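Genome packaging NTPase B204 (Sulfolobus turreted icosahedral virus 2, PDB 4KFU) probably hydrolyses ATP to power the packaging of DNA into the virus particle, as a P-loop ATPase of the FtsK-HerA superfamily. Local coordinates at residues 60-63 against 64-68. Sequence-based numbering, arbitrary orientation.
Sequences LSDI and VSKQY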
ATOM      1  N   LEU A  60      19.734  -8.251   2.347  1.00 29.43           N
ATOM      2  CA  LEU A  60      18.660  -8.998   1.702  1.00 33.95           C
ATOM      3  C   LEU A  60      18.286 -10.204   2.537  1.00 32.51           C
ATOM      4  O   LEU A  60      17.140 -10.665   2.523  1.00 27.94           O
ATOM      5  CB  LEU A  60      19.123  -9.496   0.336  1.00 33.22           C
ATOM      6  CG  LEU A  60      19.036  -8.523  -0.826  1.00 34.83           C
ATOM      7  CD1 LEU A  60      19.735  -9.133  -2.034  1.00 36.90           C
ATOM      8  CD2 LEU A  60      17.582  -8.255  -1.114  1.00 35.10           C
ATOM      9  N   SER A  61      19.279 -10.737   3.236  1.00 27.08           N
ATOM     10  CA  SER A  61      19.078 -11.916   4.067  1.00 31.39           C
ATOM     11  C   SER A  61      18.087 -11.625   5.178  1.00 27.03           C
ATOM     12  O   SER A  61      17.219 -12.450   5.475  1.00 29.31           O
ATOM     13  CB  SER A  61      20.411 -12.374   4.669  1.00 31.66           C
ATOM     14  OG  SER A  61      20.189 -13.405   5.618  1.00 41.45           O
ATOM     15  N   ASP A  62      18.229 -10.455   5.798  1.00 28.17           N
ATOM     16  CA  ASP A  62      17.290 -10.019   6.832  1.00 27.97           C
ATOM     17  C   ASP A  62      15.856  -9.970   6.306  1.00 27.00           C
ATOM     18  O   ASP A  62      14.916 -10.329   7.014  1.00 27.67           O
ATOM     19  CB  ASP A  62      17.676  -8.638   7.369  1.00 27.71           C
ATOM     20  CG  ASP A  62      18.961  -8.649   8.173  1.00 34.08           C
ATOM     21  OD1 ASP A  62      19.481  -9.753   8.461  1.00 37.85           O
ATOM     22  OD2 ASP A  62      19.447  -7.543   8.514  1.00 28.70           O
ATOM     23  N   ILE A  63      15.686  -9.529   5.062  1.00 27.77           N
ATOM     24  CA  ILE A  63      14.340  -9.412   4.497  1.00 27.36           C
ATOM     25  C   ILE A  63      13.680 -10.781   4.430  1.00 26.75           C
ATOM     26  O   ILE A  63      12.514 -10.933   4.781  1.00 20.78           O
ATOM     27  CB  ILE A  63      14.360  -8.767   3.101  1.00 27.01           C
ATOM     28  CG1 ILE A  63      15.021  -7.392   3.173  1.00 30.07           C
ATOM     29  CG2 ILE A  63      12.950  -8.639   2.538  1.00 24.13           C
ATOM     30  CD1 ILE A  63      15.071  -6.676   1.836  1.00 31.30           C
ATOM     31  N   VAL A  64      14.437 -11.789   4.011  1.00 25.61           N
ATOM     32  CA  VAL A  64      13.901 -13.147   3.936  1.00 24.89           C
ATOM     33  C   VAL A  64      13.689 -13.800   5.315  1.00 28.66           C
ATOM     34  O   VAL A  64      12.681 -14.473   5.535  1.00 27.46           O
ATOM     35  CB  VAL A  64      14.815 -14.066   3.063  1.00 25.85           C
ATOM     36  CG1 VAL A  64      14.210 -15.463   2.927  1.00 23.97           C
ATOM     37  CG2 VAL A  64      15.034 -13.451   1.695  1.00 24.62           C
ATOM     38  N   SER A  65      14.636 -13.609   6.238  1.00 28.34           N
ATOM     39  CA  SER A  65      14.634 -14.376   7.486  1.00 26.83           C
ATOM     40  C   SER A  65      13.809 -13.794   8.640  1.00 31.95           C
ATOM     41  O   SER A  65      13.318 -14.544   9.488  1.00 34.27           O
ATOM     42  CB  SER A  65      16.070 -14.655   7.963  1.00 32.68           C
ATOM     43  OG  SER A  65      16.735 -13.457   8.319  1.00 35.39           O
ATOM     44  N   LYS A  66      13.666 -12.470   8.683  1.00 27.57           N
ATOM     45  CA  LYS A  66      12.959 -11.812   9.786  1.00 26.80           C
ATOM     46  C   LYS A  66      11.456 -11.766   9.533  1.00 31.33           C
ATOM     47  O   LYS A  66      11.012 -11.324   8.467  1.00 31.18           O
ATOM     48  CB  LYS A  66      13.503 -10.397   9.993  1.00 27.06           C
ATOM     49  CG  LYS A  66      14.990 -10.346  10.361  1.00 28.84           C
ATOM     50  CD  LYS A  66      15.252 -10.970  11.731  1.00 30.75           C
ATOM     51  CE  LYS A  66      16.746 -11.016  12.044  1.00 36.16           C
ATOM     52  NZ  LYS A  66      17.470 -11.780  10.989  1.00 42.80           N
ATOM     53  N   GLN A  67      10.675 -12.210  10.518  1.00 29.38           N
ATOM     54  CA  GLN A  67       9.220 -12.342  10.366  1.00 30.05           C
ATOM     55  C   GLN A  67       8.519 -10.995  10.147  1.00 29.99           C
ATOM     56  O   GLN A  67       7.686 -10.866   9.253  1.00 28.75           O
ATOM     57  CB  GLN A  67       8.609 -13.067  11.569  1.00 34.24           C
ATOM     58  CG  GLN A  67       7.125 -13.396  11.410  1.00 33.09           C
ATOM     59  CD  GLN A  67       6.527 -14.029  12.657  1.00 35.25           C
ATOM     60  OE1 GLN A  67       7.041 -13.850  13.761  1.00 36.30           O
ATOM     61  NE2 GLN A  67       5.438 -14.777  12.482  1.00 35.08           N
ATOM     62  N   TYR A  68       8.860 -10.004  10.969  1.00 29.31           N
ATOM     63  CA  TYR A  68       8.356  -8.652  10.789  1.00 27.76           C
ATOM     64  C   TYR A  68       9.523  -7.734  10.470  1.00 28.02           C
ATOM     65  O   TYR A  68      10.418  -7.540  11.298  1.00 27.49           O
ATOM     66  CB  TYR A  68       7.584  -8.194  12.030  1.00 31.00           C
ATOM     67  CG  TYR A  68       6.366  -9.056  12.283  1.00 31.60           C
ATOM     68  CD1 TYR A  68       5.228  -8.929  11.492  1.00 32.20           C
ATOM     69  CD2 TYR A  68       6.361 -10.018  13.287  1.00 35.02           C
ATOM     70  CE1 TYR A  68       4.113  -9.718  11.704  1.00 30.39           C
ATOM     71  CE2 TYR A  68       5.247 -10.820  13.503  1.00 35.12           C
ATOM     72  CZ  TYR A  68       4.129 -10.662  12.712  1.00 36.32           C
ATOM     73  OH  TYR A  68       3.018 -11.450  12.918  1.00 38.34           O
TER
HETATM   74  O   HOH W   1      19.418 -12.598   8.150  1.00 40.97           O
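Val-64 opens the last turn of a short helix by giving its N-H to the carbonyl of Leu-60, with N and O 3.3 Å apart. Its CG2 branch rests on that same Leu-60 O at 3.6 Å. Ser-65 makes the next i to i+4 bond, its N lying 2.9 Å from Ser-61 O. Because chi1 of 66° folds OG back between the N and carbonyl carbon of Ser-65, the hydroxyl also comes within 3.1 Å of Ser-61 O, though where its proton goes is not settled. A water joins Ser-65 OG to Ser-61 OG and donates to Asp-62 OD1 at 2.9 Å, knitting together three polar side chains of the exposed face.

At Lys-66 the chain leaves helical geometry, but its N still bonds to Asp-62 O at 3.0 Å and closes the turn. Bends at chi2 (-66°) and chi4 (-58°) curl the lysine back so that it runs alongside Asp-62. NZ then reaches Asp-62 OD1 in a long salt bridge of 3.8 Å and makes a weak hydrogen bond to Ser-65 OG. The other carboxylate oxygen, OD2, accepts from Thr-58 N, tying the aspartate to the residues ahead of the helix.

The principle illustrated is i to i+4 pairing of side chains at the end of a helix, Asp-62 with Lys-66 directly and Ser-61 with Ser-65 through water. Helix 60-65 itself is the crossover of a beta-alpha-beta unit, linking strand 55-56 to strand 68-72 at one border of the sheet, with Leu-60 and Ile-63 packed on Ala-87 of helix 78-95.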